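Long-range contacts in aryl acylamidase (bacterium CSBL00001, PDB 4YJ6), which probably hydrolyses the amide bond of N-acylated arylamines, releasing the arylamine and a carboxylic acid: residues Asn155-Ala160 with Pro404-Thr409; Trp194-Gly199 with Ser484-Ile489; Gly268-Leu273 with Arg391-Leu396; Phe258-Ala263 with Ala466-Ile471. One frame throughout, in Å; residues are numbered along the deposited sequence.

Overall arrangement
From the N terminus, the chain first supplies residues 155-160 of contact 1, then 194-199, 258-263 and 268-273. The partners follow in a different order. Residues 391-396 close contact 3, the innermost loop, which is nested inside the other three; 404-409 then close contact 1, 466-471 contact 4 and 484-489 contact 2. Contact 4 is nested within contact 2, whereas contact 1 crosses both. Contacts 2 and 3 reach the same mixed sheet, at strands 198-201 and 270-273/394-398. Contact 4 packs a loop on helix 467-480, touching both of them, and contact 1 joins two loops, its Pro404 lying against Trp194 of contact 2.

Contact 1: Asn155-Ala160 with Pro404-Thr409; sequences NLDFNA and PVRNAT
Asn407 and Asn159 meet through their side-chain amides, which cross at about a right angle. Asn159 ND2 donates to Asn407 OD1 over 2.9 Å, nearly straight and close to its own amide plane. This inner part is tight, because the backbones are bridged on both sides of the Phe158-Arg406 pair: Asn159 N donates to Val405 O at 2.8 Å, and Asn407 N to Asp157 O at 3.0 Å. Asn407 ND2 adds a weak bond to Phe158 O (3.1 Å), while Asn159 OD1 is gripped by the backbone N of Thr142 and of Gly161. Asparagine suits both places, since one amide can donate and accept. An alanine in place of Asn407 would probably leave Asn159 ND2 without this acceptor and open a gap beside the Phe158 carbonyl.

Phe158 marks the change to the looser side. Pro404 O approaches its ring edge at CD2 (3.5 Å), and Arg406 CG makes an off-centre CH-pi contact, 4.3 Å from the ring centroid. A bend at chi3 (94°) turns Arg406 NE toward the side of Asp157. The guanidinium, with Phe158 over one face, then runs alongside Asp157, whose OD2 makes a long salt bridge of 3.6 Å to NH2. Both charged residues are exposed, and a water nearby bridges Asp157 O and Asn407 O.

The chemistry implies that the amide and backbone bonds around the buried Asn159, more than the surface ion pair, define how these two loops meet, with residues 155-160 leading directly into the glycine- and serine-rich stretch characteristic of amidase signature enzymes.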
loop_
_atom_site.group_PDB
_atom_site.type_symbol
_atom_site.label_atom_id
_atom_site.label_comp_id
_atom_site.label_asym_id
_atom_site.label_seq_id
_atom_site.Cartn_x
_atom_site.Cartn_y
_atom_site.Cartn_z
ATOM N N ASN A 155 0.539 -17.490 7.193
ATOM C CA ASN A 155 -0.414 -18.582 7.370
ATOM C C ASN A 155 -1.432 -18.490 6.244
ATOM O O ASN A 155 -2.281 -17.601 6.211
ATOM C CB ASN A 155 -1.098 -18.508 8.753
ATOM C CG ASN A 155 -2.039 -19.677 8.991
ATOM O OD1 ASN A 155 -2.553 -20.267 8.045
ATOM N ND2 ASN A 155 -2.263 -20.013 10.258
ATOM N N LEU A 156 -1.334 -19.396 5.268
ATOM C CA LEU A 156 -2.169 -19.286 4.071
ATOM C C LEU A 156 -3.677 -19.421 4.316
ATOM O O LEU A 156 -4.455 -19.156 3.437
ATOM C CB LEU A 156 -1.706 -20.282 2.971
ATOM C CG LEU A 156 -0.476 -19.838 2.158
ATOM C CD1 LEU A 156 0.718 -19.604 3.063
ATOM C CD2 LEU A 156 -0.156 -20.917 1.148
ATOM N N ASP A 157 -4.092 -19.825 5.510
ATOM C CA ASP A 157 -5.525 -19.848 5.829
ATOM C C ASP A 157 -6.058 -18.431 6.005
ATOM O O ASP A 157 -7.263 -18.225 6.022
ATOM C CB ASP A 157 -5.779 -20.637 7.132
ATOM C CG ASP A 157 -5.551 -22.148 6.974
ATOM O OD1 ASP A 157 -5.627 -22.652 5.837
ATOM O OD2 ASP A 157 -5.311 -22.814 8.009
ATOM N N PHE A 158 -5.144 -17.474 6.131
ATOM C CA PHE A 158 -5.498 -16.070 6.382
ATOM C C PHE A 158 -5.215 -15.205 5.172
ATOM O O PHE A 158 -4.432 -15.571 4.305
ATOM C CB PHE A 158 -4.720 -15.550 7.592
ATOM C CG PHE A 158 -5.189 -16.164 8.890
ATOM C CD1 PHE A 158 -4.716 -17.395 9.296
ATOM C CD2 PHE A 158 -6.140 -15.529 9.658
ATOM C CE1 PHE A 158 -5.160 -17.976 10.490
ATOM C CE2 PHE A 158 -6.595 -16.102 10.853
ATOM C CZ PHE A 158 -6.101 -17.323 11.260
ATOM N N ASN A 159 -5.873 -14.059 5.120
ATOM C CA ASN A 159 -5.751 -13.147 3.979
ATOM C C ASN A 159 -4.540 -12.237 4.166
ATOM O O ASN A 159 -4.112 -11.966 5.301
ATOM C CB ASN A 159 -7.035 -12.328 3.890
ATOM C CG ASN A 159 -7.199 -11.633 2.569
ATOM O OD1 ASN A 159 -6.965 -10.429 2.442
ATOM N ND2 ASN A 159 -7.647 -12.379 1.576
ATOM N N ALA A 160 -3.965 -11.785 3.039
ATOM C CA ALA A 160 -2.795 -10.918 3.058
ATOM C C ALA A 160 -3.176 -9.491 3.430
ATOM O O ALA A 160 -2.293 -8.671 3.733
ATOM C CB ALA A 160 -2.131 -10.922 1.671
ATOM N N PRO A 404 -5.309 -10.349 11.033
ATOM C CA PRO A 404 -5.767 -10.930 9.774
ATOM C C PRO A 404 -6.986 -11.836 9.942
ATOM O O PRO A 404 -7.136 -12.503 10.991
ATOM C CB PRO A 404 -4.551 -11.749 9.310
ATOM C CG PRO A 404 -3.381 -11.009 9.819
ATOM C CD PRO A 404 -3.850 -10.505 11.210
ATOM N N VAL A 405 -7.845 -11.821 8.928
ATOM C CA VAL A 405 -9.025 -12.660 8.862
ATOM C C VAL A 405 -8.779 -13.879 7.979
ATOM O O VAL A 405 -7.910 -13.887 7.094
ATOM C CB VAL A 405 -10.253 -11.886 8.348
ATOM C CG1 VAL A 405 -10.527 -10.674 9.248
ATOM C CG2 VAL A 405 -10.064 -11.447 6.864
ATOM N N ARG A 406 -9.547 -14.932 8.234
ATOM C CA ARG A 406 -9.516 -16.115 7.375
ATOM C C ARG A 406 -10.049 -15.821 5.988
ATOM O O ARG A 406 -10.994 -15.050 5.817
ATOM C CB ARG A 406 -10.318 -17.253 8.031
ATOM C CG ARG A 406 -9.797 -17.587 9.425
ATOM C CD ARG A 406 -10.398 -18.871 10.041
ATOM N NE ARG A 406 -9.523 -20.007 9.766
ATOM C CZ ARG A 406 -8.573 -20.459 10.579
ATOM N NH1 ARG A 406 -8.372 -19.920 11.772
ATOM N NH2 ARG A 406 -7.831 -21.477 10.185
ATOM N N ASN A 407 -9.451 -16.432 4.967
ATOM C CA ASN A 407 -10.002 -16.310 3.632
ATOM C C ASN A 407 -11.381 -16.940 3.541
ATOM O O ASN A 407 -11.591 -18.030 4.080
ATOM C CB ASN A 407 -9.081 -16.983 2.632
ATOM C CG ASN A 407 -7.701 -16.370 2.632
ATOM O OD1 ASN A 407 -7.565 -15.154 2.450
ATOM N ND2 ASN A 407 -6.681 -17.188 2.877
ATOM N N ALA A 408 -12.316 -16.226 2.923
ATOM C CA ALA A 408 -13.603 -16.781 2.510
ATOM C C ALA A 408 -13.412 -17.682 1.289
ATOM O O ALA A 408 -12.322 -17.748 0.724
ATOM C CB ALA A 408 -14.604 -15.662 2.172
ATOM N N THR A 409 -14.485 -18.354 0.875
ATOM C CA THR A 409 -14.428 -19.275 -0.264
ATOM C C THR A 409 -15.312 -18.798 -1.401
ATOM O O THR A 409 -15.474 -19.509 -2.398
ATOM C CB THR A 409 -14.928 -20.691 0.130
ATOM O OG1 THR A 409 -16.274 -20.588 0.605
ATOM C CG2 THR A 409 -14.057 -21.288 1.216
HETATM O O HOH W 1 -9.336 -20.013 5.209
#

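Contact 2: Trp194-Gly199 with Ser484-Ile489; sequences WTNTYG and SQYYDI
Asn196 lays its ND2 over one face of the Tyr487 ring, 3.4 Å above the plane and displaced toward the rim at CE1. The amide plane stands 66° from the ring, and ND2 has its main polar partner in Trp483 O, just ahead of the 3-10 turn 484-487. That bond helps to fix the amide's rotation. CG lies anti to the backbone N (chi1 -162°), which brings it to the tyrosines, with ND2 3.5 Å from Tyr486 CB and OD1 the same 3.5 Å from Tyr486 CD2, amide and ring planes 76° apart.

The backbone of Asn196 joins in. It leaves helix 190-195 with positive phi in a Schellman motif, a conformation asparagine tolerates better than most residues, and its carbonyl receives a short but weak hydrogen bond from Tyr487 OH (2.6 Å). Tyrosine suits this place because its ring can lie beneath the amide while its hydroxyl reaches the main chain. At the ring's hydroxyl end, near its plane, Thr197 CG2 stands 3.9 Å from OH. Thr197 OG1 turns the other way, donating to Thr195 OG1, which bonds in turn to Pro191 O.

The contact thus lies where helix 190-195 passes into strand 198-201. Thr195 and Thr197 rest on helix 165-172, Thr197 also touches strand 223-228, and Asn196 meets Pro447 of strand 443-451, while helix 488-491 follows directly from the turn bearing the tyrosines.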
loop_
_atom_site.group_PDB
_atom_site.type_symbol
_atom_site.label_atom_id
_atom_site.label_comp_id
_atom_site.label_asym_id
_atom_site.label_seq_id
_atom_site.Cartn_x
_atom_site.Cartn_y
_atom_site.Cartn_z
ATOM N N TRP A 194 -0.464 -6.523 8.048
ATOM C CA TRP A 194 -0.781 -7.952 8.216
ATOM C C TRP A 194 0.299 -8.920 7.723
ATOM O O TRP A 194 0.133 -10.116 7.895
ATOM C CB TRP A 194 -2.090 -8.283 7.495
ATOM C CG TRP A 194 -3.340 -7.908 8.259
ATOM C CD1 TRP A 194 -3.410 -7.278 9.478
ATOM C CD2 TRP A 194 -4.694 -8.146 7.851
ATOM N NE1 TRP A 194 -4.730 -7.115 9.843
ATOM C CE2 TRP A 194 -5.536 -7.645 8.880
ATOM C CE3 TRP A 194 -5.281 -8.763 6.735
ATOM C CZ2 TRP A 194 -6.925 -7.706 8.807
ATOM C CZ3 TRP A 194 -6.675 -8.829 6.660
ATOM C CH2 TRP A 194 -7.477 -8.289 7.695
ATOM N N THR A 195 1.357 -8.434 7.067
ATOM C CA THR A 195 2.385 -9.331 6.490
ATOM C C THR A 195 3.811 -9.036 6.945
ATOM O O THR A 195 4.769 -9.536 6.348
ATOM C CB THR A 195 2.365 -9.306 4.936
ATOM O OG1 THR A 195 2.601 -7.968 4.505
ATOM C CG2 THR A 195 1.036 -9.791 4.417
ATOM N N ASN A 196 3.975 -8.257 8.013
ATOM C CA ASN A 196 5.319 -8.009 8.555
ATOM C C ASN A 196 6.183 -7.296 7.522
ATOM O O ASN A 196 7.375 -7.521 7.472
ATOM C CB ASN A 196 6.026 -9.344 8.978
ATOM C CG ASN A 196 7.179 -9.125 9.918
ATOM O OD1 ASN A 196 6.990 -8.588 11.008
ATOM N ND2 ASN A 196 8.375 -9.566 9.529
ATOM N N THR A 197 5.573 -6.446 6.693
ATOM C CA THR A 197 6.358 -5.644 5.766
ATOM C C THR A 197 6.192 -4.154 6.039
ATOM O O THR A 197 5.334 -3.738 6.821
ATOM C CB THR A 197 6.017 -5.991 4.321
ATOM O OG1 THR A 197 4.595 -5.956 4.130
ATOM C CG2 THR A 197 6.535 -7.426 3.995
ATOM N N TYR A 198 7.091 -3.367 5.453
ATOM C CA TYR A 198 7.089 -1.925 5.678
ATOM C C TYR A 198 6.355 -1.246 4.536
ATOM O O TYR A 198 6.722 -1.413 3.366
ATOM C CB TYR A 198 8.529 -1.469 5.751
ATOM C CG TYR A 198 8.692 0.029 5.988
ATOM C CD1 TYR A 198 8.378 0.594 7.232
ATOM C CD2 TYR A 198 9.161 0.867 4.981
ATOM C CE1 TYR A 198 8.553 1.947 7.461
ATOM C CE2 TYR A 198 9.321 2.227 5.191
ATOM C CZ TYR A 198 9.012 2.761 6.427
ATOM O OH TYR A 198 9.176 4.093 6.632
ATOM N N GLY A 199 5.315 -0.482 4.853
ATOM C CA GLY A 199 4.510 0.141 3.815
ATOM C C GLY A 199 4.614 1.640 3.965
ATOM O O GLY A 199 4.202 2.167 5.004
ATOM N N SER A 484 13.003 -8.555 11.017
ATOM C CA SER A 484 13.473 -9.452 9.950
ATOM C C SER A 484 13.451 -10.912 10.395
ATOM O O SER A 484 13.250 -11.810 9.589
ATOM C CB SER A 484 14.884 -9.055 9.498
ATOM O OG SER A 484 15.777 -9.185 10.583
ATOM N N GLN A 485 13.667 -11.158 11.694
ATOM C CA GLN A 485 13.663 -12.536 12.176
ATOM C C GLN A 485 12.325 -13.197 11.931
ATOM O O GLN A 485 12.259 -14.404 11.755
ATOM C CB GLN A 485 14.004 -12.612 13.682
ATOM C CG GLN A 485 12.937 -12.051 14.586
ATOM C CD GLN A 485 13.062 -10.555 14.805
ATOM O OE1 GLN A 485 13.878 -9.862 14.170
ATOM N NE2 GLN A 485 12.277 -10.051 15.745
ATOM N N TYR A 486 11.232 -12.429 11.918
ATOM C CA TYR A 486 9.929 -13.051 11.724
ATOM C C TYR A 486 9.738 -13.633 10.305
ATOM O O TYR A 486 8.852 -14.469 10.091
ATOM C CB TYR A 486 8.805 -12.058 12.008
ATOM C CG TYR A 486 8.875 -11.430 13.403
ATOM C CD1 TYR A 486 8.990 -12.211 14.547
ATOM C CD2 TYR A 486 8.842 -10.049 13.553
ATOM C CE1 TYR A 486 9.068 -11.620 15.820
ATOM C CE2 TYR A 486 8.912 -9.447 14.802
ATOM C CZ TYR A 486 9.034 -10.239 15.932
ATOM O OH TYR A 486 9.100 -9.611 17.146
ATOM N N TYR A 487 10.546 -13.193 9.343
ATOM C CA TYR A 487 10.458 -13.752 7.993
ATOM C C TYR A 487 10.833 -15.239 8.014
ATOM O O TYR A 487 10.624 -15.937 7.031
ATOM C CB TYR A 487 11.336 -12.998 6.958
ATOM C CG TYR A 487 10.897 -11.557 6.739
ATOM C CD1 TYR A 487 9.588 -11.267 6.381
ATOM C CD2 TYR A 487 11.783 -10.513 6.923
ATOM C CE1 TYR A 487 9.171 -9.939 6.208
ATOM C CE2 TYR A 487 11.385 -9.200 6.755
ATOM C CZ TYR A 487 10.086 -8.927 6.384
ATOM O OH TYR A 487 9.715 -7.598 6.235
ATOM N N ASP A 488 11.408 -15.732 9.120
ATOM C CA ASP A 488 11.679 -17.170 9.188
ATOM C C ASP A 488 10.411 -17.984 8.975
ATOM O O ASP A 488 10.454 -19.129 8.508
ATOM C CB ASP A 488 12.300 -17.574 10.543
ATOM C CG ASP A 488 13.716 -17.037 10.739
ATOM O OD1 ASP A 488 14.352 -16.544 9.791
ATOM O OD2 ASP A 488 14.207 -17.123 11.880
ATOM N N ILE A 489 9.263 -17.434 9.335
ATOM C CA ILE A 489 8.026 -18.184 9.219
ATOM C C ILE A 489 7.681 -18.437 7.749
ATOM O O ILE A 489 7.600 -19.593 7.320
ATOM C CB ILE A 489 6.877 -17.495 10.008
ATOM C CG1 ILE A 489 7.163 -17.550 11.527
ATOM C CG2 ILE A 489 5.541 -18.135 9.672
ATOM C CD1 ILE A 489 6.253 -16.631 12.371
#

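Contact 3: Gly268-Leu273 with Arg391-Leu396; sequences GKKIGL and RFDLLL
Lys270 and Asp393 exchange two strong bonds: Lys270 N donates almost straight to the anti lone pair of Asp393 OD2 (2.8 Å), and Asp393 N returns a bond to Lys270 O (2.7 Å). Aspartate suits this place because its CG, beside the backbone N (chi1 -58°), holds the carboxylate against the start of the neighbouring strand; a water also donates to OD2. An alanine here would probably leave Lys270 N without this acceptor and the strand start less firmly held. The parallel pairing beyond is regular: Gly272 N bonds to Leu394 O (2.9 Å) and Leu396 N to Gly272 O (2.8 Å).

On one side of the sheet Phe392 covers Gly272, whose CA sits over the ring face, 4.2 Å from its centroid; a CB there would already lie 3.6 Å from Phe392 CG. On the other side Ile271 CD1 meets Leu394 CD1 (3.8 Å), and Ile271 CG2 meets Leu396 CG (3.6 Å). Ile271 and Leu396 also pack on Phe297 of helix 284-299.

Strand 270-273, that helix and strand 303-306 form a beta-alpha-beta crossover, which strand 394-398 links to strand 454-462 and the rest of the large mixed sheet of the amidase fold.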
loop_
_atom_site.group_PDB
_atom_site.type_symbol
_atom_site.label_atom_id
_atom_site.label_comp_id
_atom_site.label_asym_id
_atom_site.label_seq_id
_atom_site.Cartn_x
_atom_site.Cartn_y
_atom_site.Cartn_z
ATOM N N GLY A 268 15.353 13.524 21.100
ATOM C CA GLY A 268 14.753 14.818 21.365
ATOM C C GLY A 268 13.384 15.015 20.741
ATOM O O GLY A 268 12.712 16.017 21.002
ATOM N N LYS A 269 12.946 14.081 19.902
ATOM C CA LYS A 269 11.639 14.247 19.275
ATOM C C LYS A 269 10.521 14.078 20.275
ATOM O O LYS A 269 10.653 13.315 21.225
ATOM C CB LYS A 269 11.466 13.237 18.136
ATOM C CG LYS A 269 12.443 13.489 16.973
ATOM C CD LYS A 269 12.243 14.881 16.336
ATOM C CE LYS A 269 13.091 15.006 15.052
ATOM N NZ LYS A 269 13.048 16.391 14.544
ATOM N N LYS A 270 9.416 14.783 20.038
ATOM C CA LYS A 270 8.230 14.720 20.888
ATOM C C LYS A 270 7.215 13.901 20.147
ATOM O O LYS A 270 6.807 14.247 19.029
ATOM C CB LYS A 270 7.643 16.103 21.129
ATOM C CG LYS A 270 8.474 16.992 22.013
ATOM C CD LYS A 270 7.641 18.193 22.509
ATOM C CE LYS A 270 6.165 17.815 22.923
ATOM N NZ LYS A 270 6.022 16.853 24.105
ATOM N N ILE A 271 6.831 12.790 20.731
ATOM C CA ILE A 271 6.036 11.813 20.002
ATOM C C ILE A 271 4.720 11.623 20.736
ATOM O O ILE A 271 4.718 11.378 21.950
ATOM C CB ILE A 271 6.769 10.497 19.920
ATOM C CG1 ILE A 271 8.110 10.698 19.165
ATOM C CG2 ILE A 271 5.892 9.431 19.213
ATOM C CD1 ILE A 271 8.906 9.397 18.929
ATOM N N GLY A 272 3.612 11.748 20.013
ATOM C CA GLY A 272 2.304 11.473 20.589
ATOM C C GLY A 272 1.902 10.043 20.290
ATOM O O GLY A 272 2.355 9.475 19.299
ATOM N N LEU A 273 1.132 9.430 21.203
ATOM C CA LEU A 273 0.731 8.023 21.063
ATOM C C LEU A 273 -0.784 7.921 21.251
ATOM O O LEU A 273 -1.351 8.534 22.165
ATOM C CB LEU A 273 1.443 7.178 22.143
ATOM C CG LEU A 273 0.979 5.734 22.268
ATOM C CD1 LEU A 273 1.244 4.961 20.988
ATOM C CD2 LEU A 273 1.687 5.065 23.492
ATOM N N ARG A 391 1.983 20.511 18.292
ATOM C CA ARG A 391 2.730 20.249 19.514
ATOM C C ARG A 391 3.697 19.069 19.468
ATOM O O ARG A 391 4.593 19.020 20.316
ATOM C CB ARG A 391 1.745 20.017 20.649
ATOM C CG ARG A 391 0.804 21.204 20.887
ATOM C CD ARG A 391 0.029 21.004 22.181
ATOM N NE ARG A 391 -0.802 22.152 22.540
ATOM C CZ ARG A 391 -2.138 22.146 22.598
ATOM N NH1 ARG A 391 -2.835 21.050 22.299
ATOM N NH2 ARG A 391 -2.789 23.254 22.955
ATOM N N PHE A 392 3.528 18.137 18.517
ATOM C CA PHE A 392 4.332 16.921 18.463
ATOM C C PHE A 392 5.004 16.797 17.118
ATOM O O PHE A 392 4.509 17.317 16.103
ATOM C CB PHE A 392 3.446 15.675 18.699
ATOM C CG PHE A 392 2.890 15.625 20.127
ATOM C CD1 PHE A 392 3.606 15.011 21.127
ATOM C CD2 PHE A 392 1.682 16.221 20.412
ATOM C CE1 PHE A 392 3.106 15.001 22.450
ATOM C CE2 PHE A 392 1.167 16.227 21.707
ATOM C CZ PHE A 392 1.878 15.597 22.728
ATOM N N ASP A 393 6.119 16.080 17.115
ATOM C CA ASP A 393 6.858 15.791 15.898
ATOM C C ASP A 393 6.348 14.550 15.160
ATOM O O ASP A 393 6.543 14.437 13.969
ATOM C CB ASP A 393 8.352 15.602 16.236
ATOM C CG ASP A 393 8.945 16.818 16.924
ATOM O OD1 ASP A 393 8.844 17.928 16.356
ATOM O OD2 ASP A 393 9.483 16.690 18.037
ATOM N N LEU A 394 5.711 13.622 15.859
ATOM C CA LEU A 394 5.295 12.352 15.279
ATOM C C LEU A 394 4.078 11.884 16.035
ATOM O O LEU A 394 3.913 12.254 17.188
ATOM C CB LEU A 394 6.375 11.278 15.444
ATOM C CG LEU A 394 7.655 11.398 14.623
ATOM C CD1 LEU A 394 8.725 10.467 15.236
ATOM C CD2 LEU A 394 7.433 11.069 13.119
ATOM N N LEU A 395 3.256 11.056 15.395
ATOM C CA LEU A 395 2.135 10.418 16.075
ATOM C C LEU A 395 2.234 8.927 15.795
ATOM O O LEU A 395 2.439 8.524 14.649
ATOM C CB LEU A 395 0.813 10.956 15.544
ATOM C CG LEU A 395 -0.471 10.293 16.033
ATOM C CD1 LEU A 395 -0.556 10.443 17.537
ATOM C CD2 LEU A 395 -1.666 10.943 15.325
ATOM N N LEU A 396 2.108 8.120 16.836
ATOM C CA LEU A 396 2.097 6.659 16.708
ATOM C C LEU A 396 0.702 6.131 16.983
ATOM O O LEU A 396 0.016 6.623 17.876
ATOM C CB LEU A 396 3.040 6.012 17.729
ATOM C CG LEU A 396 4.464 6.523 17.717
ATOM C CD1 LEU A 396 5.238 5.869 18.871
ATOM C CD2 LEU A 396 5.084 6.209 16.348
HETATM O O HOH W 2 11.563 18.260 18.836
#

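Contact 4: Phe258-Ala263 with Ala466-Ile471; sequences FTSALA and ADLDVI
The N-terminal turns of helix 467-480, after the N-cap Ala466, receive the irregular helical turn Phe258-Leu262 through a largely apolar contact with no hydrogen bond across it. Leu468 CD2 is placed over one face of the Phe258 ring, 4.1 Å above the plane and toward the rim, and it also touches Phe258 CA at 3.6 Å. Ile471 CG1 lies at the ring edge, near its plane, 3.8 Å from Phe258 CD2. Asp467 CB comes within 3.7 Å of Phe258 CE2. A large flat residue suits this place, because it can meet three side chains, Asp467 and Leu468 in the first turn and Ile471 one turn on.

Asp467 offers only its CB to the ring. Its carboxylate turns to Ser203 and to Arg206, which forms a salt bridge with OD1, and the nearby helix N terminus would probably favour its negative charge. Ser260 OG, though 4.0 Å from Leu468 CD1, finds its polar partner in Asp257 O.

Phe258 also packs on Ala235 and Met238 of helix 231-241, and Ile471 on Tyr198 and Phe200 of strand 198-201, so helix 467-480 is held between the sheet and this loop. Ile471 CG2, anti to the backbone N, reaches Leu262 CD2 at 3.7 Å. The backbones come closest at Ala261 and Leu468, where a side chain larger than alanine's would probably not fit: Ala261 CB sits 3.4 Å from Leu468 O.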
loop_
_atom_site.group_PDB
_atom_site.type_symbol
_atom_site.label_atom_id
_atom_site.label_comp_id
_atom_site.label_asym_id
_atom_site.label_seq_id
_atom_site.Cartn_x
_atom_site.Cartn_y
_atom_site.Cartn_z
ATOM N N PHE A 258 15.705 10.665 0.386
ATOM C CA PHE A 258 15.100 9.908 1.472
ATOM C C PHE A 258 16.150 9.119 2.257
ATOM O O PHE A 258 15.951 8.813 3.436
ATOM C CB PHE A 258 14.056 8.943 0.875
ATOM C CG PHE A 258 12.734 9.611 0.579
ATOM C CD1 PHE A 258 12.602 10.501 -0.495
ATOM C CD2 PHE A 258 11.632 9.358 1.393
ATOM C CE1 PHE A 258 11.359 11.132 -0.756
ATOM C CE2 PHE A 258 10.380 9.949 1.133
ATOM C CZ PHE A 258 10.257 10.859 0.055
ATOM N N THR A 259 17.251 8.742 1.604
ATOM C CA THR A 259 18.259 7.947 2.327
ATOM C C THR A 259 18.985 8.780 3.378
ATOM O O THR A 259 19.611 8.233 4.287
ATOM C CB THR A 259 19.304 7.276 1.370
ATOM O OG1 THR A 259 20.128 8.276 0.775
ATOM C CG2 THR A 259 18.607 6.458 0.287
ATOM N N SER A 260 18.914 10.100 3.256
ATOM C CA SER A 260 19.618 10.977 4.178
ATOM C C SER A 260 19.037 10.897 5.592
ATOM O O SER A 260 19.703 11.258 6.563
ATOM C CB SER A 260 19.628 12.431 3.695
ATOM O OG SER A 260 18.338 13.038 3.819
ATOM N N ALA A 261 17.807 10.427 5.702
ATOM C CA ALA A 261 17.116 10.346 6.992
ATOM C C ALA A 261 17.350 9.021 7.724
ATOM O O ALA A 261 17.018 8.897 8.916
ATOM C CB ALA A 261 15.624 10.526 6.762
ATOM N N LEU A 262 17.918 8.031 7.043
ATOM C CA LEU A 262 18.030 6.687 7.638
ATOM C C LEU A 262 18.829 6.686 8.940
ATOM O O LEU A 262 18.463 5.987 9.875
ATOM C CB LEU A 262 18.684 5.679 6.682
ATOM C CG LEU A 262 17.846 5.389 5.426
ATOM C CD1 LEU A 262 18.696 4.674 4.368
ATOM C CD2 LEU A 262 16.545 4.637 5.772
ATOM N N ALA A 263 19.892 7.471 9.007
ATOM C CA ALA A 263 20.753 7.462 10.200
ATOM C C ALA A 263 20.463 8.579 11.192
ATOM O O ALA A 263 21.215 8.773 12.159
ATOM C CB ALA A 263 22.232 7.531 9.774
ATOM N N ALA A 466 6.419 15.907 6.033
ATOM C CA ALA A 466 7.544 15.436 6.833
ATOM C C ALA A 466 7.870 13.967 6.549
ATOM O O ALA A 466 8.080 13.153 7.457
ATOM C CB ALA A 466 7.275 15.673 8.357
ATOM N N ASP A 467 7.947 13.620 5.271
ATOM C CA ASP A 467 8.302 12.262 4.885
ATOM C C ASP A 467 9.621 11.812 5.499
ATOM O O ASP A 467 9.752 10.655 5.911
ATOM C CB ASP A 467 8.460 12.171 3.366
ATOM C CG ASP A 467 7.202 12.572 2.615
ATOM O OD1 ASP A 467 6.873 13.772 2.666
ATOM O OD2 ASP A 467 6.543 11.677 2.039
ATOM N N LEU A 468 10.607 12.703 5.559
ATOM C CA LEU A 468 11.920 12.252 6.059
ATOM C C LEU A 468 11.826 11.946 7.572
ATOM O O LEU A 468 12.503 11.056 8.053
ATOM C CB LEU A 468 13.003 13.323 5.822
ATOM C CG LEU A 468 13.308 13.594 4.339
ATOM C CD1 LEU A 468 14.577 14.436 4.134
ATOM C CD2 LEU A 468 13.436 12.331 3.614
ATOM N N ASP A 469 10.966 12.650 8.310
ATOM C CA ASP A 469 10.800 12.351 9.747
ATOM C C ASP A 469 10.238 10.935 9.898
ATOM O O ASP A 469 10.579 10.204 10.836
ATOM C CB ASP A 469 9.806 13.321 10.409
ATOM C CG ASP A 469 10.394 14.703 10.705
ATOM O OD1 ASP A 469 11.632 14.876 10.627
ATOM O OD2 ASP A 469 9.593 15.618 11.053
ATOM N N VAL A 470 9.329 10.561 9.007
ATOM C CA VAL A 470 8.730 9.216 9.049
ATOM C C VAL A 470 9.817 8.181 8.751
ATOM O O VAL A 470 9.907 7.166 9.443
ATOM C CB VAL A 470 7.567 9.064 8.071
ATOM C CG1 VAL A 470 7.008 7.614 8.081
ATOM C CG2 VAL A 470 6.447 10.055 8.436
ATOM N N ILE A 471 10.625 8.426 7.726
ATOM C CA ILE A 471 11.736 7.518 7.410
ATOM C C ILE A 471 12.670 7.424 8.643
ATOM O O ILE A 471 13.069 6.342 9.033
ATOM C CB ILE A 471 12.552 8.001 6.198
ATOM C CG1 ILE A 471 11.730 7.896 4.893
ATOM C CG2 ILE A 471 13.839 7.212 6.063
ATOM C CD1 ILE A 471 11.442 6.448 4.432
#